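Local structure of 5,10-methylenetetrahydromethanopterin reductase (Methanopyrus kandleri, 1EZW) at residues E243-K246 with I247-F251; P304-V307 with V308-E312. The protein catalyses the reversible reduction of methylenetetrahydromethanopterin to methyltetrahydromethanopterin with reduced coenzyme F420, a step of methane formation from carbon dioxide in an archaeon. All blocks are in the same frame, centred on the assembly; numbering follows the deposited sequence.

Contact 1: E243-K246 with I247-F251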
ATOM      1  N   GLU A 243     -26.853 -24.804   3.158  1.00 33.00           N
ATOM      2  CA  GLU A 243     -27.843 -23.756   3.274  1.00 33.75           C
ATOM      3  C   GLU A 243     -27.364 -22.460   2.635  1.00 32.75           C
ATOM      4  O   GLU A 243     -28.134 -21.754   1.982  1.00 32.35           O
ATOM      5  CB  GLU A 243     -28.159 -23.515   4.754  1.00 36.62           C
ATOM      6  CG  GLU A 243     -29.332 -22.561   4.985  1.00 39.76           C
ATOM      7  CD  GLU A 243     -30.609 -23.073   4.354  1.00 42.06           C
ATOM      8  OE1 GLU A 243     -30.868 -24.292   4.476  1.00 44.19           O
ATOM      9  OE2 GLU A 243     -31.354 -22.262   3.755  1.00 43.45           O
ATOM     10  N   ALA A 244     -26.085 -22.145   2.830  1.00 32.72           N
ATOM     11  CA  ALA A 244     -25.503 -20.915   2.293  1.00 32.13           C
ATOM     12  C   ALA A 244     -25.543 -20.841   0.769  1.00 32.43           C
ATOM     13  O   ALA A 244     -25.515 -19.758   0.178  1.00 31.00           O
ATOM     14  CB  ALA A 244     -24.067 -20.772   2.803  1.00 31.45           C
ATOM     15  N   THR A 245     -25.603 -21.992   0.106  1.00 31.97           N
ATOM     16  CA  THR A 245     -25.640 -21.977  -1.344  1.00 32.75           C
ATOM     17  C   THR A 245     -26.992 -21.606  -1.943  1.00 33.20           C
ATOM     18  O   THR A 245     -27.047 -21.118  -3.062  1.00 33.43           O
ATOM     19  CB  THR A 245     -25.316 -23.358  -1.990  1.00 32.21           C
ATOM     20  OG1 THR A 245     -26.383 -24.265  -1.697  1.00 33.32           O
ATOM     21  CG2 THR A 245     -24.037 -23.940  -1.472  1.00 30.66           C
ATOM     22  N   LYS A 246     -28.073 -21.811  -1.200  1.00 34.87           N
ATOM     23  CA  LYS A 246     -29.409 -21.607  -1.771  1.00 36.21           C
ATOM     24  C   LYS A 246     -29.718 -20.358  -2.567  1.00 37.33           C
ATOM     25  O   LYS A 246     -30.150 -20.463  -3.721  1.00 36.98           O
ATOM     26  CB  LYS A 246     -30.474 -21.865  -0.700  1.00 35.49           C
ATOM     27  CG  LYS A 246     -30.481 -23.342  -0.308  1.00 36.54           C
ATOM     28  CD  LYS A 246     -31.549 -23.719   0.706  1.00 37.81           C
ATOM     29  CE  LYS A 246     -31.398 -25.188   1.107  1.00 37.91           C
ATOM     30  NZ  LYS A 246     -32.333 -25.602   2.192  1.00 39.92           N
ATOM     31  N   ILE A 247     -29.493 -19.177  -2.002  1.00 38.28           N
ATOM     32  CA  ILE A 247     -29.776 -17.975  -2.766  1.00 39.31           C
ATOM     33  C   ILE A 247     -28.998 -17.980  -4.073  1.00 38.70           C
ATOM     34  O   ILE A 247     -29.538 -17.653  -5.123  1.00 39.43           O
ATOM     35  CB  ILE A 247     -29.435 -16.684  -1.984  1.00 40.88           C
ATOM     36  CG1 ILE A 247     -29.765 -15.454  -2.837  1.00 42.47           C
ATOM     37  CG2 ILE A 247     -27.947 -16.660  -1.624  1.00 41.37           C
ATOM     38  CD1 ILE A 247     -31.211 -15.364  -3.298  1.00 43.57           C
ATOM     39  N   VAL A 248     -27.727 -18.374  -4.025  1.00 37.76           N
ATOM     40  CA  VAL A 248     -26.938 -18.376  -5.249  1.00 36.48           C
ATOM     41  C   VAL A 248     -27.434 -19.438  -6.241  1.00 36.48           C
ATOM     42  O   VAL A 248     -27.561 -19.162  -7.424  1.00 37.37           O
ATOM     43  CB  VAL A 248     -25.424 -18.572  -4.955  1.00 36.37           C
ATOM     44  CG1 VAL A 248     -24.640 -18.579  -6.261  1.00 35.14           C
ATOM     45  CG2 VAL A 248     -24.902 -17.425  -4.044  1.00 35.73           C
ATOM     46  N   VAL A 249     -27.723 -20.645  -5.766  1.00 36.99           N
ATOM     47  CA  VAL A 249     -28.212 -21.689  -6.666  1.00 36.42           C
ATOM     48  C   VAL A 249     -29.562 -21.266  -7.267  1.00 37.74           C
ATOM     49  O   VAL A 249     -29.813 -21.484  -8.458  1.00 37.66           O
ATOM     50  CB  VAL A 249     -28.348 -23.044  -5.934  1.00 35.64           C
ATOM     51  CG1 VAL A 249     -29.153 -24.018  -6.776  1.00 33.67           C
ATOM     52  CG2 VAL A 249     -26.942 -23.625  -5.687  1.00 33.06           C
ATOM     53  N   ALA A 250     -30.412 -20.642  -6.457  1.00 39.67           N
ATOM     54  CA  ALA A 250     -31.708 -20.184  -6.955  1.00 41.72           C
ATOM     55  C   ALA A 250     -31.512 -19.331  -8.207  1.00 42.77           C
ATOM     56  O   ALA A 250     -32.197 -19.535  -9.208  1.00 44.18           O
ATOM     57  CB  ALA A 250     -32.441 -19.396  -5.881  1.00 41.45           C
ATOM     58  N   PHE A 251     -30.569 -18.387  -8.163  1.00 44.23           N
ATOM     59  CA  PHE A 251     -30.290 -17.549  -9.330  1.00 44.24           C
ATOM     60  C   PHE A 251     -29.694 -18.343 -10.472  1.00 44.15           C
ATOM     61  O   PHE A 251     -29.931 -18.039 -11.647  1.00 44.66           O
ATOM     62  CB  PHE A 251     -29.336 -16.400  -8.991  1.00 46.07           C
ATOM     63  CG  PHE A 251     -30.028 -15.154  -8.506  1.00 47.80           C
ATOM     64  CD1 PHE A 251     -30.568 -15.083  -7.221  1.00 48.20           C
ATOM     65  CD2 PHE A 251     -30.173 -14.060  -9.357  1.00 48.13           C
ATOM     66  CE1 PHE A 251     -31.245 -13.938  -6.792  1.00 49.67           C
ATOM     67  CE2 PHE A 251     -30.847 -12.912  -8.941  1.00 48.63           C
ATOM     68  CZ  PHE A 251     -31.385 -12.854  -7.653  1.00 48.75           C
TER
HETATM   69  O   HOH W   1     -28.868 -19.320   1.095  1.00 35.74           O
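Thr-245 and Val-249 lie side by side one helical turn apart and point the same way, the methyl CG2 of Val-249 resting 4.0 Å from CB of Thr-245. The same methyl also leans over the Thr-245 carbonyl, which accepts a nearly straight bond from Val-249 N at 2.8 Å. With chi1 at 68°, the Thr-245 hydroxyl folds back between N and the carbonyl carbon of its own backbone, and it bonds to the Ile-242 carbonyl in the preceding turn, satisfying this buried polar group. Outward from Val-249, the packing passes to Val-290 and Met-294, while Thr-245 meets Ile-295.

Lys-246 runs the other way along the helix. Its CB and CG pass beside the Glu-243 carbonyl oxygen, CG being 3.6 Å from that O. From there the chain is extended through CD and CE, with CE 3.5 Å from Glu-243 OE1, and NZ closes a salt bridge to that oxygen at 3.0 Å. The ammonium meets OE1 from the syn side, but 30° out of the carboxylate plane. At the other end of the residue, the Lys-246 carbonyl takes Ala-250 N at 2.8 Å.

One turn is not closed directly. A water donates to Glu-243 O at 2.7 Å and accepts from Ile-247 N at 3.2 Å, standing in for the bond that an unbroken helix would make between them. The regular bond from Val-248 N to Ala-244 O is likewise missing. Ile-247 and Phe-251 both pack on Phe-283. This is a water-inserted kink in helix 238-254, which belongs to the segment inserted after the seventh strand of the TIM barrel.

Contact 2: P304-V307 with V308-E312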
ATOM      1  N   PRO A 304     -15.515 -30.552   4.494  1.00 26.47           N
ATOM      2  CA  PRO A 304     -14.306 -30.864   3.739  1.00 25.46           C
ATOM      3  C   PRO A 304     -14.300 -32.230   3.054  1.00 28.37           C
ATOM      4  O   PRO A 304     -13.822 -32.372   1.928  1.00 25.99           O
ATOM      5  CB  PRO A 304     -13.205 -30.687   4.783  1.00 27.49           C
ATOM      6  CG  PRO A 304     -13.750 -29.577   5.596  1.00 27.31           C
ATOM      7  CD  PRO A 304     -15.157 -30.044   5.828  1.00 28.01           C
ATOM      8  N   ASP A 305     -14.835 -33.244   3.716  1.00 27.09           N
ATOM      9  CA  ASP A 305     -14.831 -34.545   3.063  1.00 28.35           C
ATOM     10  C   ASP A 305     -15.653 -34.599   1.787  1.00 25.31           C
ATOM     11  O   ASP A 305     -15.204 -35.142   0.780  1.00 27.50           O
ATOM     12  CB  ASP A 305     -15.307 -35.612   4.031  1.00 32.42           C
ATOM     13  CG  ASP A 305     -14.199 -36.506   4.406  1.00 39.10           C
ATOM     14  OD1 ASP A 305     -13.269 -36.013   5.094  1.00 41.54           O
ATOM     15  OD2 ASP A 305     -14.231 -37.683   3.965  1.00 43.75           O
ATOM     16  N   THR A 306     -16.840 -34.030   1.845  1.00 23.44           N
ATOM     17  CA  THR A 306     -17.751 -33.962   0.717  1.00 23.95           C
ATOM     18  C   THR A 306     -17.142 -33.132  -0.397  1.00 24.58           C
ATOM     19  O   THR A 306     -17.197 -33.497  -1.575  1.00 23.70           O
ATOM     20  CB  THR A 306     -19.060 -33.341   1.160  1.00 24.23           C
ATOM     21  OG1 THR A 306     -19.657 -34.209   2.134  1.00 26.16           O
ATOM     22  CG2 THR A 306     -20.034 -33.185   0.013  1.00 24.30           C
ATOM     23  N   VAL A 307     -16.571 -31.997  -0.010  1.00 23.88           N
ATOM     24  CA  VAL A 307     -15.953 -31.124  -1.007  1.00 24.32           C
ATOM     25  C   VAL A 307     -14.794 -31.790  -1.712  1.00 23.27           C
ATOM     26  O   VAL A 307     -14.660 -31.664  -2.933  1.00 24.19           O
ATOM     27  CB  VAL A 307     -15.486 -29.782  -0.347  1.00 24.66           C
ATOM     28  CG1 VAL A 307     -14.571 -28.990  -1.295  1.00 25.35           C
ATOM     29  CG2 VAL A 307     -16.702 -28.986  -0.019  1.00 23.12           C
ATOM     30  N   VAL A 308     -13.944 -32.472  -0.954  1.00 22.81           N
ATOM     31  CA  VAL A 308     -12.820 -33.147  -1.546  1.00 22.63           C
ATOM     32  C   VAL A 308     -13.331 -34.192  -2.546  1.00 25.46           C
ATOM     33  O   VAL A 308     -12.806 -34.302  -3.649  1.00 24.77           O
ATOM     34  CB  VAL A 308     -11.927 -33.803  -0.456  1.00 24.61           C
ATOM     35  CG1 VAL A 308     -10.958 -34.812  -1.077  1.00 24.42           C
ATOM     36  CG2 VAL A 308     -11.106 -32.687   0.243  1.00 24.33           C
ATOM     37  N   ASP A 309     -14.356 -34.953  -2.152  1.00 26.03           N
ATOM     38  CA  ASP A 309     -14.921 -35.971  -3.057  1.00 26.81           C
ATOM     39  C   ASP A 309     -15.439 -35.362  -4.358  1.00 26.97           C
ATOM     40  O   ASP A 309     -15.230 -35.925  -5.447  1.00 26.54           O
ATOM     41  CB  ASP A 309     -16.062 -36.711  -2.369  1.00 29.12           C
ATOM     42  CG  ASP A 309     -15.581 -37.684  -1.305  1.00 32.61           C
ATOM     43  OD1 ASP A 309     -16.430 -38.104  -0.490  1.00 34.95           O
ATOM     44  OD2 ASP A 309     -14.378 -38.045  -1.294  1.00 37.17           O
ATOM     45  N   LYS A 310     -16.127 -34.225  -4.249  1.00 24.66           N
ATOM     46  CA  LYS A 310     -16.649 -33.541  -5.420  1.00 25.28           C
ATOM     47  C   LYS A 310     -15.532 -33.004  -6.308  1.00 23.22           C
ATOM     48  O   LYS A 310     -15.591 -33.124  -7.530  1.00 23.36           O
ATOM     49  CB  LYS A 310     -17.613 -32.430  -5.001  1.00 24.83           C
ATOM     50  CG  LYS A 310     -18.914 -32.995  -4.417  1.00 24.43           C
ATOM     51  CD  LYS A 310     -19.808 -31.888  -3.862  1.00 24.30           C
ATOM     52  CE  LYS A 310     -21.122 -32.429  -3.285  1.00 24.52           C
ATOM     53  NZ  LYS A 310     -22.024 -32.871  -4.389  1.00 25.74           N
ATOM     54  N   ILE A 311     -14.490 -32.437  -5.715  1.00 22.76           N
ATOM     55  CA  ILE A 311     -13.387 -31.961  -6.550  1.00 21.80           C
ATOM     56  C   ILE A 311     -12.710 -33.139  -7.263  1.00 24.78           C
ATOM     57  O   ILE A 311     -12.339 -33.031  -8.427  1.00 23.17           O
ATOM     58  CB  ILE A 311     -12.379 -31.171  -5.705  1.00 21.62           C
ATOM     59  CG1 ILE A 311     -13.060 -29.888  -5.220  1.00 22.08           C
ATOM     60  CG2 ILE A 311     -11.123 -30.873  -6.528  1.00 20.87           C
ATOM     61  CD1 ILE A 311     -12.242 -29.124  -4.171  1.00 21.85           C
ATOM     62  N   GLU A 312     -12.536 -34.271  -6.584  1.00 24.97           N
ATOM     63  CA  GLU A 312     -11.929 -35.402  -7.275  1.00 26.26           C
ATOM     64  C   GLU A 312     -12.696 -35.729  -8.573  1.00 25.27           C
ATOM     65  O   GLU A 312     -12.073 -35.979  -9.608  1.00 25.72           O
ATOM     66  CB  GLU A 312     -11.897 -36.647  -6.359  1.00 28.51           C
ATOM     67  CG  GLU A 312     -11.075 -36.446  -5.102  1.00 34.46           C
ATOM     68  CD  GLU A 312     -11.108 -37.644  -4.172  1.00 38.68           C
ATOM     69  OE1 GLU A 312     -12.140 -38.356  -4.175  1.00 40.94           O
ATOM     70  OE2 GLU A 312     -10.115 -37.846  -3.429  1.00 41.47           O
TER
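The carboxylate of Asp-309 turns one face to the Asp-305 carbonyl oxygen, which sits almost squarely above CG at 3.3 Å. Neither carboxylate oxygen bonds to that carbonyl, and the Asp-305 carboxylate stands farther off, its OD2 5.0 Å from Asp-309 OD1; the two like charges probably repel mildly. The Pro-304 ring packs on Ile-234, Leu-338 and Glu-342, while the Pro-304 carbonyl oxygen is approached by the Val-308 methyl CG2 at 3.2 Å and accepts the Val-308 N-H.

Four successive backbone bonds of this kind, from Val-308, Asp-309, Lys-310 and Ile-311 to the residues four places earlier, make a regular first two turns of helix 304-316, the helix that precedes the eighth barrel strand, 321-324. Its buried side carries Val-307 and Ile-311 alongside each other, CG1 of the valine 3.7 Å from CD1 of the isoleucine. Val-307 continues onto Phe-232 and Ile-234, and Ile-311 onto Val-343 and Phe-347.

Next to this ridge, Lys-310 lies along Thr-306. Its CG passes 3.4 Å from the Thr-306 carbonyl oxygen, and CE then rests 3.6 Å from the Thr-306 methyl CG2 before a bend at chi4 (-72°) turns the ammonium off the line of the chain. Were this lysine replaced by alanine, the Thr-306 methyl and part of Ile-300 would probably lose their aliphatic cover. The Thr-306 hydroxyl is hydrogen-bonded to the carboxylates of Glu-238 and Asp-303.

Contact 1 and contact 2 do not touch: their centres are 19 Å apart and their nearest atoms about 9 Å. The short strand 232-234 lies between them, with Ser-233 meeting contact 1 while Phe-232 and Ile-234 meet contact 2. A polar tie completes the connection, since Glu-238, at the start of the helix that carries contact 1, hydrogen-bonds to the Thr-306 hydroxyl of contact 2. Both contacts are peripheral, centred 18 and 21 Å from the centre of the chain. Neither contributes to the magnesium site at Thr-56 and Ser-57. Contact 1 reaches toward the barrel through Val-248, which touches Ser-326, just beyond strand 321-324.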